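Local coordinates for protein TqaA (Penicillium aethiopicum, PDB 5DLK) that probably closes linear peptides into macrocycles, this chain being the terminal condensation-like domain of a fungal nonribosomal peptide synthetase that takes its substrate on a phosphopantetheine arm, at residues His68-Thr73 against Lys188-Phe193; Phe397-Arg402 against Leu406-Ser411. One frame throughout, in Å; residues are numbered along the deposited sequence.

Contact 1. Residues His68-Thr73 against Lys188-Phe193; sequences HSYNWT and KLFSDF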
loop_
_atom_site.group_PDB
_atom_site.type_symbol
_atom_site.label_atom_id
_atom_site.label_comp_id
_atom_site.label_asym_id
_atom_site.label_seq_id
_atom_site.Cartn_x
_atom_site.Cartn_y
_atom_site.Cartn_z
ATOM N N HIS A 68 5.648 -9.406 -1.183
ATOM C CA HIS A 68 5.721 -9.525 -2.634
ATOM C C HIS A 68 7.085 -10.006 -3.081
ATOM O O HIS A 68 8.095 -9.710 -2.443
ATOM C CB HIS A 68 5.458 -8.185 -3.313
ATOM C CG HIS A 68 4.008 -7.811 -3.369
ATOM N ND1 HIS A 68 3.262 -7.554 -2.240
ATOM C CD2 HIS A 68 3.168 -7.667 -4.420
ATOM C CE1 HIS A 68 2.019 -7.267 -2.594
ATOM N NE2 HIS A 68 1.939 -7.315 -3.913
ATOM N N SER A 69 7.089 -10.738 -4.189
ATOM C CA SER A 69 8.309 -11.011 -4.941
ATOM C C SER A 69 8.136 -10.375 -6.306
ATOM O O SER A 69 7.302 -10.823 -7.098
ATOM C CB SER A 69 8.551 -12.518 -5.081
ATOM O OG SER A 69 9.761 -12.755 -5.793
ATOM N N TYR A 70 8.915 -9.333 -6.584
ATOM C CA TYR A 70 8.869 -8.683 -7.882
ATOM C C TYR A 70 9.926 -9.331 -8.785
ATOM O O TYR A 70 11.114 -9.276 -8.485
ATOM C CB TYR A 70 9.102 -7.184 -7.752
ATOM C CG TYR A 70 7.919 -6.475 -7.121
ATOM C CD1 TYR A 70 6.695 -6.442 -7.774
ATOM C CD2 TYR A 70 8.025 -5.851 -5.883
ATOM C CE1 TYR A 70 5.601 -5.808 -7.210
ATOM C CE2 TYR A 70 6.929 -5.203 -5.309
ATOM C CZ TYR A 70 5.722 -5.192 -5.986
ATOM O OH TYR A 70 4.612 -4.551 -5.454
ATOM N N ASN A 71 9.465 -9.925 -9.878
ATOM C CA ASN A 71 10.281 -10.864 -10.657
ATOM C C ASN A 71 10.585 -10.343 -12.050
ATOM O O ASN A 71 9.679 -9.997 -12.803
ATOM C CB ASN A 71 9.569 -12.201 -10.776
ATOM C CG ASN A 71 9.158 -12.754 -9.440
ATOM O OD1 ASN A 71 9.811 -12.500 -8.427
ATOM N ND2 ASN A 71 8.062 -13.511 -9.423
ATOM N N TRP A 72 11.866 -10.309 -12.396
ATOM C CA TRP A 72 12.284 -9.799 -13.687
ATOM C C TRP A 72 12.987 -10.889 -14.485
ATOM O O TRP A 72 14.069 -11.316 -14.108
ATOM C CB TRP A 72 13.211 -8.611 -13.503
ATOM C CG TRP A 72 12.538 -7.462 -12.809
ATOM C CD1 TRP A 72 12.651 -7.110 -11.492
ATOM C CD2 TRP A 72 11.623 -6.544 -13.400
ATOM N NE1 TRP A 72 11.868 -6.005 -11.232
ATOM C CE2 TRP A 72 11.226 -5.640 -12.389
ATOM C CE3 TRP A 72 11.103 -6.389 -14.691
ATOM C CZ2 TRP A 72 10.347 -4.591 -12.636
ATOM C CZ3 TRP A 72 10.220 -5.348 -14.928
ATOM C CH2 TRP A 72 9.849 -4.467 -13.903
ATOM N N THR A 73 12.372 -11.330 -15.575
ATOM C CA THR A 73 12.989 -12.340 -16.433
ATOM C C THR A 73 13.795 -11.616 -17.503
ATOM O O THR A 73 13.240 -10.877 -18.314
ATOM C CB THR A 73 11.949 -13.262 -17.088
ATOM O OG1 THR A 73 11.136 -13.866 -16.077
ATOM C CG2 THR A 73 12.637 -14.370 -17.898
ATOM N N LYS A 188 9.484 3.791 -8.719
ATOM C CA LYS A 188 10.728 4.503 -8.492
ATOM C C LYS A 188 11.820 3.525 -8.054
ATOM O O LYS A 188 13.003 3.727 -8.333
ATOM C CB LYS A 188 10.535 5.601 -7.440
ATOM C CG LYS A 188 11.459 6.797 -7.599
ATOM C CD LYS A 188 11.102 7.599 -8.835
ATOM C CE LYS A 188 12.049 8.770 -9.024
ATOM N NZ LYS A 188 11.684 9.603 -10.209
ATOM N N LEU A 189 11.427 2.470 -7.348
ATOM C CA LEU A 189 12.377 1.427 -6.993
ATOM C C LEU A 189 12.945 0.836 -8.290
ATOM O O LEU A 189 14.161 0.642 -8.423
ATOM C CB LEU A 189 11.709 0.340 -6.125
ATOM C CG LEU A 189 12.567 -0.753 -5.462
ATOM C CD1 LEU A 189 11.847 -1.405 -4.280
ATOM C CD2 LEU A 189 12.963 -1.823 -6.461
ATOM N N PHE A 190 12.059 0.560 -9.243
ATOM C CA PHE A 190 12.468 -0.091 -10.490
ATOM C C PHE A 190 13.276 0.850 -11.389
ATOM O O PHE A 190 14.270 0.436 -11.986
ATOM C CB PHE A 190 11.245 -0.615 -11.252
ATOM C CG PHE A 190 10.443 -1.643 -10.496
ATOM C CD1 PHE A 190 11.068 -2.573 -9.669
ATOM C CD2 PHE A 190 9.058 -1.666 -10.606
ATOM C CE1 PHE A 190 10.324 -3.519 -8.973
ATOM C CE2 PHE A 190 8.304 -2.609 -9.922
ATOM C CZ PHE A 190 8.936 -3.539 -9.103
ATOM N N SER A 191 12.859 2.112 -11.492
ATOM C CA SER A 191 13.570 3.068 -12.349
ATOM C C SER A 191 14.941 3.449 -11.763
ATOM O O SER A 191 15.901 3.621 -12.513
ATOM C CB SER A 191 12.716 4.317 -12.609
ATOM O OG SER A 191 12.511 5.078 -11.435
ATOM N N ASP A 192 15.043 3.548 -10.436
ATOM C CA ASP A 192 16.334 3.715 -9.773
ATOM C C ASP A 192 17.251 2.511 -10.014
ATOM O O ASP A 192 18.443 2.686 -10.265
ATOM C CB ASP A 192 16.165 3.932 -8.270
ATOM C CG ASP A 192 15.717 5.350 -7.927
ATOM O OD1 ASP A 192 15.322 6.098 -8.855
ATOM O OD2 ASP A 192 15.759 5.708 -6.727
ATOM N N PHE A 193 16.706 1.300 -9.924
ATOM C CA PHE A 193 17.502 0.096 -10.188
ATOM C C PHE A 193 18.098 0.156 -11.597
ATOM O O PHE A 193 19.307 0.009 -11.779
ATOM C CB PHE A 193 16.662 -1.184 -10.032
ATOM C CG PHE A 193 17.475 -2.457 -10.116
ATOM C CD1 PHE A 193 17.860 -2.975 -11.349
ATOM C CD2 PHE A 193 17.828 -3.148 -8.967
ATOM C CE1 PHE A 193 18.604 -4.141 -11.430
ATOM C CE2 PHE A 193 18.568 -4.322 -9.041
ATOM C CZ PHE A 193 18.955 -4.816 -10.277
#
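The Phe190 ring stands between two aromatic rings of the strand, offering a face to one and an edge to the other. Over the centre of one face comes the edge of Trp72, led by CZ2, which lies 3.6 Å from Phe190 CG; the six-membered ring of the indole and the phenyl ring are turned 82° apart, a T-shaped pair. Trp72 NE1 lies beyond the rim of this face, 3.7 Å from Phe190 CE1. The far edge of Phe190 does the opposite job: its CZ points at the face of Tyr70, 3.7 Å from Tyr70 CG and displaced toward the rim, with planes at 81°. His68 CB lies against the other face of Tyr70 toward the rim on the hydroxyl side, so the two faces are touched at opposite ends of the ring.

Tyr70 and Trp72 can both reach the helix because they are two apart on a strand and emerge on the same side. Phe190 carries CG beside its backbone N (chi1 -61°), which sends the ring out from the helix between the two rings. Three flat aromatic rings, largely apolar, suit this buried place, where polar atoms would need partners. On the reverse side of the strand, Ser69 OG donates to Asn71 OD1 at 2.6 Å, in the carbonyl plane on a lone pair.

The result is an aromatic cluster by which helix 186-197 packs on a mixed sheet, the alpha/beta layering of a condensation domain, with the Tyr70 side chain about 7 Å from Gly183, which binds phosphopantetheine in another structure of this protein.

Contact 2. Residues Phe397-Arg402 against Leu406-Ser411; sequences FSLPLR and LDVQYS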
loop_
_atom_site.group_PDB
_atom_site.type_symbol
_atom_site.label_atom_id
_atom_site.label_comp_id
_atom_site.label_asym_id
_atom_site.label_seq_id
_atom_site.Cartn_x
_atom_site.Cartn_y
_atom_site.Cartn_z
ATOM N N PHE A 397 4.673 -2.275 -15.388
ATOM C CA PHE A 397 5.998 -1.945 -14.864
ATOM C C PHE A 397 7.117 -2.333 -15.822
ATOM O O PHE A 397 6.960 -3.258 -16.627
ATOM C CB PHE A 397 6.202 -2.633 -13.511
ATOM C CG PHE A 397 5.056 -2.421 -12.584
ATOM C CD1 PHE A 397 3.964 -3.288 -12.600
ATOM C CD2 PHE A 397 5.025 -1.307 -11.756
ATOM C CE1 PHE A 397 2.860 -3.050 -11.776
ATOM C CE2 PHE A 397 3.937 -1.069 -10.932
ATOM C CZ PHE A 397 2.858 -1.941 -10.940
ATOM N N SER A 398 8.242 -1.630 -15.731
ATOM C CA SER A 398 9.378 -1.943 -16.597
ATOM C C SER A 398 10.736 -1.710 -15.940
ATOM O O SER A 398 10.887 -0.904 -15.019
ATOM C CB SER A 398 9.288 -1.135 -17.894
ATOM O OG SER A 398 9.423 0.247 -17.641
ATOM N N LEU A 399 11.728 -2.450 -16.426
ATOM C CA LEU A 399 13.092 -2.355 -15.925
ATOM C C LEU A 399 13.995 -2.245 -17.141
ATOM O O LEU A 399 14.514 -3.250 -17.623
ATOM C CB LEU A 399 13.457 -3.578 -15.078
ATOM C CG LEU A 399 14.690 -3.504 -14.182
ATOM C CD1 LEU A 399 14.379 -2.693 -12.936
ATOM C CD2 LEU A 399 15.179 -4.895 -13.817
ATOM N N PRO A 400 14.148 -1.021 -17.664
ATOM C CA PRO A 400 14.819 -0.792 -18.947
ATOM C C PRO A 400 16.346 -0.916 -18.869
ATOM O O PRO A 400 17.060 0.079 -19.033
ATOM C CB PRO A 400 14.396 0.640 -19.300
ATOM C CG PRO A 400 14.188 1.301 -17.969
ATOM C CD PRO A 400 13.639 0.228 -17.068
ATOM N N LEU A 401 16.840 -2.128 -18.629
ATOM C CA LEU A 401 18.283 -2.367 -18.586
ATOM C C LEU A 401 18.906 -2.174 -19.976
ATOM O O LEU A 401 18.376 -2.667 -20.972
ATOM C CB LEU A 401 18.585 -3.776 -18.058
ATOM C CG LEU A 401 17.986 -4.136 -16.693
ATOM C CD1 LEU A 401 18.509 -5.483 -16.189
ATOM C CD2 LEU A 401 18.257 -3.027 -15.684
ATOM N N ARG A 402 20.022 -1.451 -20.031
ATOM C CA ARG A 402 20.700 -1.153 -21.296
ATOM C C ARG A 402 21.471 -2.372 -21.812
ATOM O O ARG A 402 22.119 -3.076 -21.041
ATOM C CB ARG A 402 21.644 0.045 -21.116
ATOM C CG ARG A 402 22.182 0.692 -22.399
ATOM C CD ARG A 402 21.298 0.408 -23.614
ATOM N NE ARG A 402 22.037 0.510 -24.872
ATOM C CZ ARG A 402 21.591 0.071 -26.048
ATOM N NH1 ARG A 402 20.404 -0.519 -26.142
ATOM N NH2 ARG A 402 22.341 0.211 -27.134
ATOM N N LEU A 406 18.779 -7.400 -24.984
ATOM C CA LEU A 406 18.320 -7.494 -23.601
ATOM C C LEU A 406 16.816 -7.295 -23.504
ATOM O O LEU A 406 16.323 -6.177 -23.646
ATOM C CB LEU A 406 19.028 -6.469 -22.721
ATOM C CG LEU A 406 20.059 -7.052 -21.761
ATOM C CD1 LEU A 406 20.318 -6.121 -20.587
ATOM C CD2 LEU A 406 19.606 -8.417 -21.285
ATOM N N ASP A 407 16.098 -8.386 -23.269
ATOM C CA ASP A 407 14.648 -8.351 -23.101
ATOM C C ASP A 407 14.330 -8.571 -21.628
ATOM O O ASP A 407 14.833 -9.512 -21.013
ATOM C CB ASP A 407 13.972 -9.416 -23.970
ATOM C CG ASP A 407 12.458 -9.442 -23.801
ATOM O OD1 ASP A 407 11.785 -8.508 -24.295
ATOM O OD2 ASP A 407 11.937 -10.405 -23.191
ATOM N N VAL A 408 13.510 -7.696 -21.052
ATOM C CA VAL A 408 13.191 -7.807 -19.634
ATOM C C VAL A 408 11.674 -7.857 -19.445
ATOM O O VAL A 408 10.962 -6.970 -19.908
ATOM C CB VAL A 408 13.782 -6.633 -18.825
ATOM C CG1 VAL A 408 13.456 -6.797 -17.358
ATOM C CG2 VAL A 408 15.297 -6.541 -19.029
ATOM N N GLN A 409 11.191 -8.902 -18.774
ATOM C CA GLN A 409 9.756 -9.095 -18.568
ATOM C C GLN A 409 9.394 -9.126 -17.084
ATOM O O GLN A 409 10.089 -9.746 -16.275
ATOM C CB GLN A 409 9.293 -10.387 -19.247
ATOM C CG GLN A 409 9.187 -10.284 -20.768
ATOM C CD GLN A 409 8.015 -9.418 -21.208
ATOM O OE1 GLN A 409 8.201 -8.336 -21.769
ATOM N NE2 GLN A 409 6.797 -9.896 -20.957
ATOM N N TYR A 410 8.290 -8.466 -16.741
ATOM C CA TYR A 410 7.825 -8.358 -15.359
ATOM C C TYR A 410 6.806 -9.425 -14.992
ATOM O O TYR A 410 5.952 -9.775 -15.795
ATOM C CB TYR A 410 7.200 -6.975 -15.132
ATOM C CG TYR A 410 6.421 -6.819 -13.837
ATOM C CD1 TYR A 410 7.051 -6.372 -12.686
ATOM C CD2 TYR A 410 5.049 -7.086 -13.775
ATOM C CE1 TYR A 410 6.352 -6.199 -11.501
ATOM C CE2 TYR A 410 4.337 -6.923 -12.581
ATOM C CZ TYR A 410 5.001 -6.476 -11.454
ATOM O OH TYR A 410 4.334 -6.312 -10.266
ATOM N N SER A 411 6.895 -9.923 -13.764
ATOM C CA SER A 411 5.839 -10.733 -13.174
ATOM C C SER A 411 5.999 -10.666 -11.655
ATOM O O SER A 411 6.970 -10.105 -11.169
ATOM C CB SER A 411 5.894 -12.181 -13.682
ATOM O OG SER A 411 7.058 -12.836 -13.230
HETATM O O HOH W 1 10.833 -4.236 -18.634
#
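Leu406 opens the return leg where the chain, after loop 397-402, doubles back as edge strand 407-415 of the condensation domain, nearly antiparallel at 165°. Its CD1, on a branched apolar side chain, touches CB of Leu401 at 3.9 Å and packs near the carbonyl O of Arg402 where the chain turns back. Asp407, pointing away, suits the exposed side. Val408 comes next, its forked side chain turned to the loop: CG1 meets CB of Leu399 at 3.9 Å, while CG2 reaches Leu401 CG. Gln409 again faces away, completing the strand's alternation. Tyr410 puts CG anti to its N (chi1 168°), which lays its ring alongside Phe397; Phe397 CD1 lies over one face of Tyr410 toward its rim, 3.5 Å from Tyr410 CZ, the planes are inclined at 39°, and Phe397 CB adds a CH-pi contact over the tyrosine face. With an alanine here, Phe397 would probably lose the surface it rests on and its ring would be freer to turn.

A water links the two backbones: it accepts from Leu399 N and donates to Val408 O, each at 3.0 Å. An inverse gamma turn centred on Pro400 is closed by Leu401 N to Leu399 O at 2.8 Å.

In the fold
From the N terminus, strand 67-75 is laid down first, and after 114 residues segment 188-193 on helix 186-197 returns to 68-73, closing contact 1. The chain then runs on for some two hundred residues before 397-402 and, after three intervening residues, 406-411 form contact 2, a short local closure. The two contacts are therefore in series, neither nested nor crossed. In space they meet: strand 407-415 is the edge neighbour of 67-75, with Asn71 N and Thr73 N probably bonded to the carbonyls of Ser411 and Gln409. Leu399 CD1 packs against Phe190 O, so the loop is held between helix and sheet and ties the two layers together.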